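Local structure of McyG protein (Microcystis aeruginosa PCC 7806, 4R0M) at residues A[108-111]-A[112-115]; A[193-196]-A[197-200]; A[204-207]-A[208-212]; A[312-315]-A[316-320]; A[472-475]-A[476-479]. The protein probably activates an amino acid or related acid as its adenylate, as an adenylation-peptidyl carrier protein didomain of microcystin synthetase, and binds phenylalanyl-adenylate. All coordinates share one frame; numbering follows the deposited sequence.

Contact 1. Residues A[108-111]-A[112-115]; sequences LENS and AVKK
The side-chain oxygen OD1 of Asn-110 accepts the backbone N-H of Val-113 at 2.8 Å (OD1 to N), an N-cap bond that satisfies a donor in the first turn of a helix. The amide nitrogen comes in tilted 33° from the amide's carbonyl plane. A chi1 of 65° sets CG between the residue's own N and carbonyl carbon, which turns the amide back over the helix start. Val-113 answers with its CG2 methyl, which stands across the amide at about a right angle, 3.5 Å from Asn-110 ND2. The amide cannot easily swing round, because ND2 donates to Ser-105 O while OD1 is engaged with the helix.

The backbone takes over at once: Lys-114 N reaches Asn-110 O at 3.3 Å, and Lys-115 N bonds to Ser-111 O at 2.9 Å. Lys-114 then runs extended across Glu-109, its CE 4.1 Å from Glu-109 CG. The charged ends, Lys-114 NZ and Glu-109 OE1, are 4.2 Å apart, too far for a salt bridge, so any mutual attraction is probably weak at this exposed edge.

Lys-115 leaves the cap, its extended chain ending in a bond from NZ to Phe-181 O, close to Ser-183; the nearest approach of the Lys-115 side chain to the bound phenylalanyl-adenylate is about 8 Å. The loop that follows strand 96-99 passes here into helix 111-122, with Ala-103 packed on Asn-110, Ala-112 and Val-113, and Lys-115 ties that helix to the end of strand 176-182.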
loop_
_atom_site.group_PDB
_atom_site.type_symbol
_atom_site.label_atom_id
_atom_site.label_comp_id
_atom_site.label_asym_id
_atom_site.label_seq_id
_atom_site.Cartn_x
_atom_site.Cartn_y
_atom_site.Cartn_z
ATOM N N LEU A 108 5.006 -23.471 3.339
ATOM C CA LEU A 108 6.339 -23.071 2.895
ATOM C C LEU A 108 6.775 -21.774 3.567
ATOM O O LEU A 108 5.942 -20.956 3.962
ATOM C CB LEU A 108 6.381 -22.914 1.370
ATOM C CG LEU A 108 6.066 -24.123 0.478
ATOM C CD1 LEU A 108 5.852 -23.669 -0.959
ATOM C CD2 LEU A 108 7.152 -25.190 0.553
ATOM N N GLU A 109 8.088 -21.595 3.671
ATOM C CA GLU A 109 8.704 -20.473 4.374
ATOM C C GLU A 109 8.525 -19.159 3.606
ATOM O O GLU A 109 8.988 -19.031 2.468
ATOM C CB GLU A 109 10.193 -20.774 4.573
ATOM C CG GLU A 109 10.832 -20.194 5.819
ATOM C CD GLU A 109 12.178 -20.832 6.125
ATOM O OE1 GLU A 109 13.217 -20.184 5.882
ATOM O OE2 GLU A 109 12.201 -21.988 6.597
ATOM N N ASN A 110 7.842 -18.198 4.231
ATOM C CA ASN A 110 7.634 -16.861 3.654
ATOM C C ASN A 110 7.419 -15.782 4.718
ATOM O O ASN A 110 7.060 -16.086 5.858
ATOM C CB ASN A 110 6.480 -16.864 2.639
ATOM C CG ASN A 110 5.135 -17.163 3.276
ATOM O OD1 ASN A 110 4.566 -16.325 3.975
ATOM N ND2 ASN A 110 4.616 -18.358 3.026
ATOM N N SER A 111 7.629 -14.524 4.334
ATOM C CA SER A 111 7.588 -13.400 5.270
ATOM C C SER A 111 6.206 -13.163 5.885
ATOM O O SER A 111 6.106 -12.704 7.025
ATOM C CB SER A 111 8.094 -12.122 4.600
ATOM O OG SER A 111 7.235 -11.733 3.546
ATOM N N ALA A 112 5.154 -13.484 5.134
ATOM C CA ALA A 112 3.781 -13.314 5.606
ATOM C C ALA A 112 3.426 -14.290 6.727
ATOM O O ALA A 112 2.743 -13.918 7.683
ATOM C CB ALA A 112 2.796 -13.433 4.451
ATOM N N VAL A 113 3.896 -15.532 6.605
ATOM C CA VAL A 113 3.756 -16.536 7.666
ATOM C C VAL A 113 4.486 -16.092 8.937
ATOM O O VAL A 113 3.952 -16.229 10.040
ATOM C CB VAL A 113 4.253 -17.930 7.199
ATOM C CG1 VAL A 113 4.552 -18.846 8.381
ATOM C CG2 VAL A 113 3.231 -18.576 6.276
ATOM N N LYS A 114 5.695 -15.552 8.770
ATOM C CA LYS A 114 6.507 -15.063 9.889
ATOM C C LYS A 114 5.851 -13.875 10.589
ATOM O O LYS A 114 5.856 -13.792 11.817
ATOM C CB LYS A 114 7.915 -14.677 9.419
ATOM C CG LYS A 114 8.817 -15.863 9.114
ATOM C CD LYS A 114 10.039 -15.448 8.305
ATOM C CE LYS A 114 10.808 -16.665 7.808
ATOM N NZ LYS A 114 11.924 -16.295 6.893
ATOM N N LYS A 115 5.289 -12.966 9.796
ATOM C CA LYS A 115 4.595 -11.794 10.321
ATOM C C LYS A 115 3.383 -12.216 11.155
ATOM O O LYS A 115 3.199 -11.737 12.274
ATOM C CB LYS A 115 4.175 -10.868 9.180
ATOM C CG LYS A 115 3.942 -9.426 9.598
ATOM C CD LYS A 115 3.439 -8.602 8.426
ATOM C CE LYS A 115 3.425 -7.122 8.757
ATOM N NZ LYS A 115 2.857 -6.319 7.640
#

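Contact 2. Residues A[193-196]-A[197-200]; sequences ILTH and HNIL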
loop_
_atom_site.group_PDB
_atom_site.type_symbol
_atom_site.label_atom_id
_atom_site.label_comp_id
_atom_site.label_asym_id
_atom_site.label_seq_id
_atom_site.Cartn_x
_atom_site.Cartn_y
_atom_site.Cartn_z
ATOM N N ILE A 193 -0.996 2.203 15.747
ATOM C CA ILE A 193 -2.281 2.397 16.412
ATOM C C ILE A 193 -3.041 3.530 15.728
ATOM O O ILE A 193 -2.532 4.645 15.602
ATOM C CB ILE A 193 -2.115 2.705 17.922
ATOM C CG1 ILE A 193 -1.461 1.519 18.647
ATOM C CG2 ILE A 193 -3.460 3.037 18.561
ATOM C CD1 ILE A 193 -0.959 1.839 20.043
ATOM N N LEU A 194 -4.255 3.232 15.276
ATOM C CA LEU A 194 -5.109 4.240 14.659
ATOM C C LEU A 194 -6.442 4.360 15.388
ATOM O O LEU A 194 -7.188 3.386 15.527
ATOM C CB LEU A 194 -5.327 3.951 13.170
ATOM C CG LEU A 194 -4.097 3.909 12.251
ATOM C CD1 LEU A 194 -4.509 3.534 10.837
ATOM C CD2 LEU A 194 -3.340 5.230 12.253
ATOM N N THR A 195 -6.719 5.569 15.865
ATOM C CA THR A 195 -7.963 5.869 16.560
ATOM C C THR A 195 -9.049 6.209 15.543
ATOM O O THR A 195 -8.750 6.434 14.364
ATOM C CB THR A 195 -7.780 7.051 17.534
ATOM O OG1 THR A 195 -7.434 8.229 16.795
ATOM C CG2 THR A 195 -6.679 6.752 18.542
ATOM N N HIS A 196 -10.302 6.239 15.998
ATOM C CA HIS A 196 -11.417 6.734 15.188
ATOM C C HIS A 196 -11.118 8.125 14.714
ATOM O O HIS A 196 -11.320 8.452 13.543
ATOM C CB HIS A 196 -12.715 6.765 15.991
ATOM C CG HIS A 196 -13.097 5.441 16.602
ATOM N ND1 HIS A 196 -13.951 4.590 16.006
ATOM C CD2 HIS A 196 -12.723 4.846 17.804
ATOM C CE1 HIS A 196 -14.112 3.502 16.781
ATOM N NE2 HIS A 196 -13.360 3.659 17.881
ATOM N N HIS A 197 -10.625 8.952 15.635
ATOM C CA HIS A 197 -10.311 10.347 15.354
ATOM C C HIS A 197 -9.212 10.494 14.340
ATOM O O HIS A 197 -9.268 11.397 13.510
ATOM C CB HIS A 197 -9.972 11.096 16.639
ATOM C CG HIS A 197 -9.919 12.598 16.470
ATOM N ND1 HIS A 197 -11.008 13.333 16.175
ATOM C CD2 HIS A 197 -8.857 13.494 16.572
ATOM C CE1 HIS A 197 -10.664 14.630 16.088
ATOM N NE2 HIS A 197 -9.346 14.729 16.332
ATOM N N ASN A 198 -8.209 9.610 14.397
ATOM C CA ASN A 198 -7.161 9.548 13.369
ATOM C C ASN A 198 -7.757 9.347 11.981
ATOM O O ASN A 198 -7.509 10.132 11.067
ATOM C CB ASN A 198 -6.162 8.408 13.648
ATOM C CG ASN A 198 -5.195 8.712 14.786
ATOM O OD1 ASN A 198 -4.790 7.806 15.520
ATOM N ND2 ASN A 198 -4.812 9.977 14.934
ATOM N N ILE A 199 -8.553 8.289 11.847
ATOM C CA ILE A 199 -9.123 7.872 10.567
ATOM C C ILE A 199 -10.095 8.917 10.004
ATOM O O ILE A 199 -9.981 9.317 8.841
ATOM C CB ILE A 199 -9.808 6.487 10.693
ATOM C CG1 ILE A 199 -8.769 5.414 11.043
ATOM C CG2 ILE A 199 -10.543 6.118 9.409
ATOM C CD1 ILE A 199 -9.342 4.170 11.694
ATOM N N LEU A 200 -11.026 9.368 10.840
ATOM C CA LEU A 200 -12.065 10.301 10.405
ATOM C C LEU A 200 -11.555 11.719 10.173
ATOM O O LEU A 200 -12.174 12.494 9.444
ATOM C CB LEU A 200 -13.268 10.270 11.354
ATOM C CG LEU A 200 -13.956 8.900 11.386
ATOM C CD1 LEU A 200 -15.065 8.861 12.424
ATOM C CD2 LEU A 200 -14.482 8.504 10.010
#
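Thr-195 and Asn-198 cross obliquely, each side chain turned to the other's backbone. Thr-195 OG1 takes the N-H of Asn-198 at 2.9 Å (OG1 to N), while Asn-198 OD1 takes the N-H of Thr-195 at 3.0 Å (OD1 to N). The second bond is almost straight at its hydrogen, 177°, yet it meets the amide oxygen well off its C=O direction. With chi1 at 63°, the threonine hydroxyl lies between its own N and carbonyl carbon and faces the helix, whereas the CG of Asn-198 sits beside its own N and leans back toward the strand.

This reciprocal pair is a capping box, Thr-195 being the N-cap at the direct junction between strand 190-195 and helix 196-210. The other end of the asparagine amide is fixed too, since ND2 donates to Asn-395 O. Regular helical bonding follows immediately, with Ile-199 N on Thr-195 O at 3.1 Å and Leu-200 N on His-196 O at 2.9 Å.

Ile-199 spreads its CG1 branch over Thr-195 O (3.5 Å from CG1) and brings CD1 to 4.3 Å from Leu-194 CB; its side chain also touches Val-231 and Ile-235 of helix 227-240. The two histidines turn elsewhere. His-196 points away from residues 197-200 and its ND1 bonds to Leu-19 N, while the ring of His-197 stacks with that of Trp-16.

Contact 3. Residues A[204-207]-A[208-212]; sequences AGTV and VMNHF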
loop_
_atom_site.group_PDB
_atom_site.type_symbol
_atom_site.label_atom_id
_atom_site.label_comp_id
_atom_site.label_asym_id
_atom_site.label_seq_id
_atom_site.Cartn_x
_atom_site.Cartn_y
_atom_site.Cartn_z
ATOM N N ALA A 204 -12.266 13.472 6.605
ATOM C CA ALA A 204 -12.797 14.829 6.526
ATOM C C ALA A 204 -11.870 15.748 5.733
ATOM O O ALA A 204 -12.322 16.453 4.829
ATOM C CB ALA A 204 -13.055 15.387 7.923
ATOM N N GLY A 205 -10.578 15.713 6.058
ATOM C CA GLY A 205 -9.573 16.530 5.373
ATOM C C GLY A 205 -9.489 16.259 3.881
ATOM O O GLY A 205 -9.429 17.189 3.078
ATOM N N THR A 206 -9.498 14.980 3.513
ATOM C CA THR A 206 -9.436 14.567 2.110
ATOM C C THR A 206 -10.696 14.985 1.342
ATOM O O THR A 206 -10.608 15.442 0.202
ATOM C CB THR A 206 -9.194 13.044 1.986
ATOM O OG1 THR A 206 -8.004 12.693 2.701
ATOM C CG2 THR A 206 -9.035 12.622 0.532
ATOM N N VAL A 207 -11.856 14.843 1.983
ATOM C CA VAL A 207 -13.141 15.180 1.365
ATOM C C VAL A 207 -13.260 16.684 1.103
ATOM O O VAL A 207 -13.544 17.094 -0.026
ATOM C CB VAL A 207 -14.334 14.647 2.199
ATOM C CG1 VAL A 207 -15.648 15.285 1.761
ATOM C CG2 VAL A 207 -14.422 13.130 2.084
ATOM N N VAL A 208 -13.018 17.493 2.135
ATOM C CA VAL A 208 -13.088 18.954 2.025
ATOM C C VAL A 208 -12.138 19.490 0.947
ATOM O O VAL A 208 -12.543 20.297 0.104
ATOM C CB VAL A 208 -12.817 19.657 3.383
ATOM C CG1 VAL A 208 -12.805 21.172 3.223
ATOM C CG2 VAL A 208 -13.863 19.262 4.414
HETATM N N MSE A 209 -10.889 19.023 0.973
HETATM C CA MSE A 209 -9.855 19.493 0.046
HETATM C C MSE A 209 -10.171 19.129 -1.381
HETATM O O MSE A 209 -9.978 19.943 -2.287
HETATM C CB MSE A 209 -8.498 18.903 0.441
HETATM C CG MSE A 209 -7.361 19.384 -0.460
HETATM SE SE MSE A 209 -5.645 18.674 0.196
HETATM C CE MSE A 209 -4.566 19.127 -1.386
ATOM N N ASN A 210 -10.667 17.913 -1.596
ATOM C CA ASN A 210 -10.848 17.397 -2.954
ATOM C C ASN A 210 -12.286 17.409 -3.470
ATOM O O ASN A 210 -12.550 16.960 -4.590
ATOM C CB ASN A 210 -10.213 16.010 -3.082
ATOM C CG ASN A 210 -8.711 16.040 -2.858
ATOM O OD1 ASN A 210 -7.972 16.686 -3.603
ATOM N ND2 ASN A 210 -8.250 15.345 -1.825
ATOM N N HIS A 211 -13.199 17.934 -2.652
ATOM C CA HIS A 211 -14.606 18.141 -3.027
ATOM C C HIS A 211 -15.332 16.868 -3.384
ATOM O O HIS A 211 -16.034 16.802 -4.398
ATOM C CB HIS A 211 -14.733 19.168 -4.158
ATOM C CG HIS A 211 -13.944 20.437 -3.930
ATOM N ND1 HIS A 211 -14.285 21.345 -2.996
ATOM C CD2 HIS A 211 -12.807 20.932 -4.564
ATOM C CE1 HIS A 211 -13.407 22.367 -3.023
ATOM N NE2 HIS A 211 -12.503 22.113 -3.984
ATOM N N PHE A 212 -15.169 15.843 -2.551
ATOM C CA PHE A 212 -15.876 14.580 -2.747
ATOM C C PHE A 212 -17.282 14.664 -2.160
ATOM O O PHE A 212 -17.494 15.305 -1.130
ATOM C CB PHE A 212 -15.116 13.408 -2.111
ATOM C CG PHE A 212 -13.745 13.159 -2.693
ATOM C CD1 PHE A 212 -13.459 13.447 -4.027
ATOM C CD2 PHE A 212 -12.744 12.593 -1.908
ATOM C CE1 PHE A 212 -12.197 13.204 -4.552
ATOM C CE2 PHE A 212 -11.482 12.344 -2.428
ATOM C CZ PHE A 212 -11.209 12.646 -3.752
#
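Thr-206 and Phe-212 form the tight side of this helix end, where CG2 of the threonine lies 3.9 Å from CE2 of the ring. The methyl approaches obliquely, and the phenylalanine side chain folds back toward the turn before it, with CG beside its own backbone N (chi1 -62°). Asn-210 CB lies over one face of the ring, toward its rim, and Val-207 adds its CG2 at 4.3 Å from Phe-212 CB. Beyond this, Phe-212 meets Phe-300 edge-to-face and packs on Met-236 and Leu-240 of helix 227-240, which makes it the inward-facing part of the contact.

Two carbonyls at the helix end each accept two donors. Thr-206 O accepts Asn-210 N at 3.1 Å and, in a weak and bent bond, Asn-210 ND2 also at 3.1 Å. Val-207 O receives Phe-212 N at 3.3 Å and a weak bond from His-211 N. The hydroxyl of Thr-206 is hydrogen-bonded to Met-202 O and, weakly, to Trp-345 NE1.

The opposite character appears at Ala-204 and Val-208. Their link is an ordinary helical bond, Val-208 N to Ala-204 O at 3.0 Å, and CG2 lies beside that carbonyl although Val-208 is exposed. Selenomethionine Met-209 stretches its extended chain away from residues 204-207 to Trp-345, Ile-367 and Pro-368. His-211 is exposed as well, one ring face lying over Met-209 O.

Helix 196-210 ends at the left-handed backbone of His-211 (phi 61°) in a Schellman-like C-cap, with the 6→1 bond from Phe-212 N to Val-207 O and the apolar contact between the same two residues.

Contact 4. Residues A[312-315]-A[316-320]; sequences TIRL and FLEIL
Arg-314 trails its CG away from its own N (chi1 -176°), whereas Glu-318 keeps CG beside its N (chi1 -73°), and two extended side chains one helical turn apart are thereby brought across each other. Glu-318 OE2 lies 3.4 Å from Arg-314 NE, but well out of the guanidinium plane, and the carboxylate is turned 82° to that plane. No N-H points at the oxygen, so this salt bridge rests on charge alone. The stem of the glutamate lies over the arginine backbone, Glu-318 CG being 3.4 Å from Arg-314 O, while Arg-314 NH1 makes a weak bond to Leu-354 O.

Next along the surface, Leu-315 and Ile-319 meet through CG and CD1, 3.8 Å apart. The isoleucine also lays CG1 over Leu-315 O, whose hydrogen bond to Ile-319 N is 3.1 Å long. Deeper in, Ile-313 CG2 approaches Leu-317 CD1 at 4.3 Å, and both side chains pack on Ile-330. Phe-316 swings away from residues 312-315 to Phe-278 and Ile-281, touching helix 275-282 as well as Leu-301 and Ile-330 of the sheet.

Helix 310-320 is the connection in the beta-alpha-beta unit of strands 300-303 and 330-336. Hydrocarbon joins it to the sheet; on the outer side, shared with Leu-315 and Ile-319, a loosely matched ion pair without directed bonds probably adds modest electrostatic stability.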
loop_
_atom_site.group_PDB
_atom_site.type_symbol
_atom_site.label_atom_id
_atom_site.label_comp_id
_atom_site.label_asym_id
_atom_site.label_seq_id
_atom_site.Cartn_x
_atom_site.Cartn_y
_atom_site.Cartn_z
ATOM N N THR A 312 7.023 7.576 -16.617
ATOM C CA THR A 312 5.925 6.609 -16.600
ATOM C C THR A 312 4.571 7.321 -16.614
ATOM O O THR A 312 3.675 6.942 -17.370
ATOM C CB THR A 312 6.037 5.655 -15.387
ATOM O OG1 THR A 312 7.325 5.025 -15.396
ATOM C CG2 THR A 312 4.958 4.578 -15.424
ATOM N N ILE A 313 4.434 8.355 -15.786
ATOM C CA ILE A 313 3.220 9.172 -15.750
ATOM C C ILE A 313 2.982 9.890 -17.080
ATOM O O ILE A 313 1.858 9.894 -17.595
ATOM C CB ILE A 313 3.252 10.192 -14.590
ATOM C CG1 ILE A 313 2.994 9.498 -13.249
ATOM C CG2 ILE A 313 2.226 11.296 -14.805
ATOM C CD1 ILE A 313 1.560 9.052 -13.029
ATOM N N ARG A 314 4.043 10.484 -17.629
ATOM C CA ARG A 314 3.977 11.207 -18.901
ATOM C C ARG A 314 3.442 10.316 -20.022
ATOM O O ARG A 314 2.588 10.739 -20.807
ATOM C CB ARG A 314 5.357 11.766 -19.267
ATOM C CG ARG A 314 5.393 12.624 -20.522
ATOM C CD ARG A 314 6.824 12.915 -20.944
ATOM N NE ARG A 314 6.898 13.401 -22.322
ATOM C CZ ARG A 314 7.002 14.681 -22.671
ATOM N NH1 ARG A 314 7.051 15.636 -21.749
ATOM N NH2 ARG A 314 7.062 15.010 -23.955
ATOM N N LEU A 315 3.940 9.083 -20.078
ATOM C CA LEU A 315 3.514 8.111 -21.078
ATOM C C LEU A 315 2.080 7.640 -20.827
ATOM O O LEU A 315 1.333 7.379 -21.772
ATOM C CB LEU A 315 4.480 6.921 -21.107
ATOM C CG LEU A 315 4.291 5.829 -22.165
ATOM C CD1 LEU A 315 4.458 6.373 -23.580
ATOM C CD2 LEU A 315 5.257 4.678 -21.918
ATOM N N PHE A 316 1.714 7.541 -19.550
ATOM C CA PHE A 316 0.380 7.112 -19.126
ATOM C C PHE A 316 -0.692 8.083 -19.619
ATOM O O PHE A 316 -1.733 7.660 -20.123
ATOM C CB PHE A 316 0.341 6.987 -17.599
ATOM C CG PHE A 316 -0.860 6.254 -17.068
ATOM C CD1 PHE A 316 -0.877 4.863 -17.016
ATOM C CD2 PHE A 316 -1.964 6.954 -16.589
ATOM C CE1 PHE A 316 -1.978 4.187 -16.513
ATOM C CE2 PHE A 316 -3.067 6.281 -16.084
ATOM C CZ PHE A 316 -3.074 4.897 -16.045
ATOM N N LEU A 317 -0.420 9.381 -19.475
ATOM C CA LEU A 317 -1.302 10.435 -19.973
ATOM C C LEU A 317 -1.468 10.373 -21.487
ATOM O O LEU A 317 -2.592 10.385 -21.987
ATOM C CB LEU A 317 -0.782 11.815 -19.563
ATOM C CG LEU A 317 -1.219 12.353 -18.201
ATOM C CD1 LEU A 317 -0.222 13.368 -17.666
ATOM C CD2 LEU A 317 -2.621 12.945 -18.256
ATOM N N GLU A 318 -0.347 10.293 -22.203
ATOM C CA GLU A 318 -0.346 10.249 -23.668
ATOM C C GLU A 318 -1.183 9.096 -24.219
ATOM O O GLU A 318 -1.929 9.271 -25.187
ATOM C CB GLU A 318 1.085 10.157 -24.208
ATOM C CG GLU A 318 1.889 11.442 -24.089
ATOM C CD GLU A 318 3.360 11.250 -24.417
ATOM O OE1 GLU A 318 3.685 10.408 -25.286
ATOM O OE2 GLU A 318 4.197 11.948 -23.806
ATOM N N ILE A 319 -1.053 7.928 -23.595
ATOM C CA ILE A 319 -1.789 6.737 -24.008
ATOM C C ILE A 319 -3.288 6.878 -23.721
ATOM O O ILE A 319 -4.120 6.554 -24.572
ATOM C CB ILE A 319 -1.235 5.461 -23.329
ATOM C CG1 ILE A 319 0.195 5.174 -23.801
ATOM C CG2 ILE A 319 -2.129 4.260 -23.612
ATOM C CD1 ILE A 319 0.957 4.201 -22.922
ATOM N N LEU A 320 -3.622 7.377 -22.532
ATOM C CA LEU A 320 -5.002 7.335 -22.047
ATOM C C LEU A 320 -5.846 8.593 -22.271
ATOM O O LEU A 320 -7.065 8.548 -22.097
ATOM C CB LEU A 320 -5.054 6.893 -20.577
ATOM C CG LEU A 320 -4.734 5.423 -20.273
ATOM C CD1 LEU A 320 -5.133 5.092 -18.847
ATOM C CD2 LEU A 320 -5.420 4.467 -21.239
#

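Contact 5. Residues A[472-475]-A[476-479]; sequences VFDQ and SRET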
loop_
_atom_site.group_PDB
_atom_site.type_symbol
_atom_site.label_atom_id
_atom_site.label_comp_id
_atom_site.label_asym_id
_atom_site.label_seq_id
_atom_site.Cartn_x
_atom_site.Cartn_y
_atom_site.Cartn_z
ATOM N N VAL A 472 25.411 -1.214 -2.122
ATOM C CA VAL A 472 26.131 -1.734 -0.956
ATOM C C VAL A 472 27.584 -1.257 -0.977
ATOM O O VAL A 472 28.134 -0.956 -2.040
ATOM C CB VAL A 472 26.075 -3.281 -0.841
ATOM C CG1 VAL A 472 24.657 -3.799 -1.050
ATOM C CG2 VAL A 472 27.044 -3.956 -1.804
ATOM N N PHE A 473 28.196 -1.181 0.201
ATOM C CA PHE A 473 29.608 -0.835 0.309
ATOM C C PHE A 473 30.465 -2.098 0.351
ATOM O O PHE A 473 30.290 -2.950 1.226
ATOM C CB PHE A 473 29.859 0.038 1.542
ATOM C CG PHE A 473 31.268 0.550 1.650
ATOM C CD1 PHE A 473 31.725 1.557 0.804
ATOM C CD2 PHE A 473 32.137 0.033 2.606
ATOM C CE1 PHE A 473 33.025 2.035 0.905
ATOM C CE2 PHE A 473 33.437 0.508 2.713
ATOM C CZ PHE A 473 33.881 1.509 1.862
ATOM N N ASP A 474 31.378 -2.219 -0.609
ATOM C CA ASP A 474 32.297 -3.352 -0.659
ATOM C C ASP A 474 33.529 -3.056 0.192
ATOM O O ASP A 474 34.283 -2.124 -0.095
ATOM C CB ASP A 474 32.695 -3.668 -2.106
ATOM C CG ASP A 474 33.555 -4.919 -2.224
ATOM O OD1 ASP A 474 33.457 -5.814 -1.355
ATOM O OD2 ASP A 474 34.327 -5.011 -3.202
ATOM N N GLN A 475 33.713 -3.854 1.240
ATOM C CA GLN A 475 34.800 -3.659 2.199
ATOM C C GLN A 475 36.168 -4.007 1.608
ATOM O O GLN A 475 37.140 -3.277 1.814
ATOM C CB GLN A 475 34.531 -4.466 3.480
ATOM C CG GLN A 475 35.536 -4.256 4.610
ATOM C CD GLN A 475 35.536 -2.844 5.177
ATOM O OE1 GLN A 475 34.576 -2.087 5.016
ATOM N NE2 GLN A 475 36.622 -2.484 5.854
ATOM N N SER A 476 36.225 -5.114 0.869
ATOM C CA SER A 476 37.463 -5.602 0.255
ATOM C C SER A 476 38.121 -4.571 -0.662
ATOM O O SER A 476 39.330 -4.350 -0.587
ATOM C CB SER A 476 37.204 -6.894 -0.524
ATOM O OG SER A 476 36.599 -7.876 0.299
ATOM N N ARG A 477 37.315 -3.944 -1.518
ATOM C CA ARG A 477 37.817 -2.989 -2.507
ATOM C C ARG A 477 37.565 -1.529 -2.119
ATOM O O ARG A 477 37.899 -0.614 -2.878
ATOM C CB ARG A 477 37.223 -3.290 -3.887
ATOM C CG ARG A 477 37.719 -4.591 -4.498
ATOM C CD ARG A 477 37.001 -4.907 -5.798
ATOM N NE ARG A 477 35.601 -5.269 -5.578
ATOM C CZ ARG A 477 34.754 -5.624 -6.541
ATOM N NH1 ARG A 477 35.153 -5.671 -7.806
ATOM N NH2 ARG A 477 33.502 -5.934 -6.237
ATOM N N GLU A 478 36.979 -1.329 -0.938
ATOM C CA GLU A 478 36.722 0.004 -0.366
ATOM C C GLU A 478 35.935 0.939 -1.294
ATOM O O GLU A 478 36.234 2.133 -1.390
ATOM C CB GLU A 478 38.033 0.665 0.101
ATOM C CG GLU A 478 38.842 -0.141 1.114
ATOM C CD GLU A 478 38.407 0.082 2.555
ATOM O OE1 GLU A 478 37.213 -0.118 2.874
ATOM O OE2 GLU A 478 39.274 0.444 3.381
ATOM N N THR A 479 34.927 0.390 -1.970
ATOM C CA THR A 479 34.114 1.162 -2.914
ATOM C C THR A 479 32.634 0.747 -2.927
ATOM O O THR A 479 32.282 -0.355 -2.500
ATOM C CB THR A 479 34.707 1.124 -4.346
ATOM O OG1 THR A 479 34.006 2.054 -5.183
ATOM C CG2 THR A 479 34.621 -0.282 -4.953
#
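Glu-478 takes up a left-handed backbone conformation (phi 54°) and, together with Thr-479, faces the single residue Asp-474: a G1 beta bulge whose first position, commonly glycine, is here a glutamate. Asp-474 and Thr-479 form an antiparallel hydrogen-bonded pair, joined by Asp-474 N to Thr-479 O at 2.8 Å and Thr-479 N to Asp-474 O at 3.2 Å. Across the turn, Glu-478 N bonds weakly to Gln-475 O.

A salt bridge braces the loop from the side. Asp-474 holds CG on the far side from its own N (chi1 -175°), which puts OD2 beside Arg-477. Arg-477 NE donates to Asp-474 OD2 at 2.7 Å, nearly straight and in the guanidinium plane, while NH2 adds a weak bond to the same oxygen. The carboxylate stands 80° to the guanidinium, and both N-H groups go to OD2.

Glu-478 bends back, bringing OE1 to 3.8 Å from CE2 of the Phe-473 ring and running alongside Gln-475, which points the same way. The hairpin joins strand 468-474 to strand 479-486 at the surface. Behind it, Val-472 pairs through its backbone with Leu-481 and packs against Lys-540, Phe-543 and Glu-544 of helix 536-545.

How the contacts relate
Contact 2 is the buried one, contacts 3 and 4 are partly buried, and contacts 1 and 5 lie at the surface. Contacts 2 and 3 deal with the two ends of the same helix, 196-210, their centres about 17 Å apart; contact 1 caps the start of another. Side-chain amide or hydroxyl groups do the work at both helix starts, whereas a left-handed residue ends the helix in contact 3, with an aromatic ring packed behind it. Contact 4 stays within a helix and combines apolar packing with an undirected ion pair, unlike the directed salt bridge of contact 5. The centre of contact 5 lies about 34 Å from the centre of the chain, probably in the smaller C-terminal part of the adenylation domain.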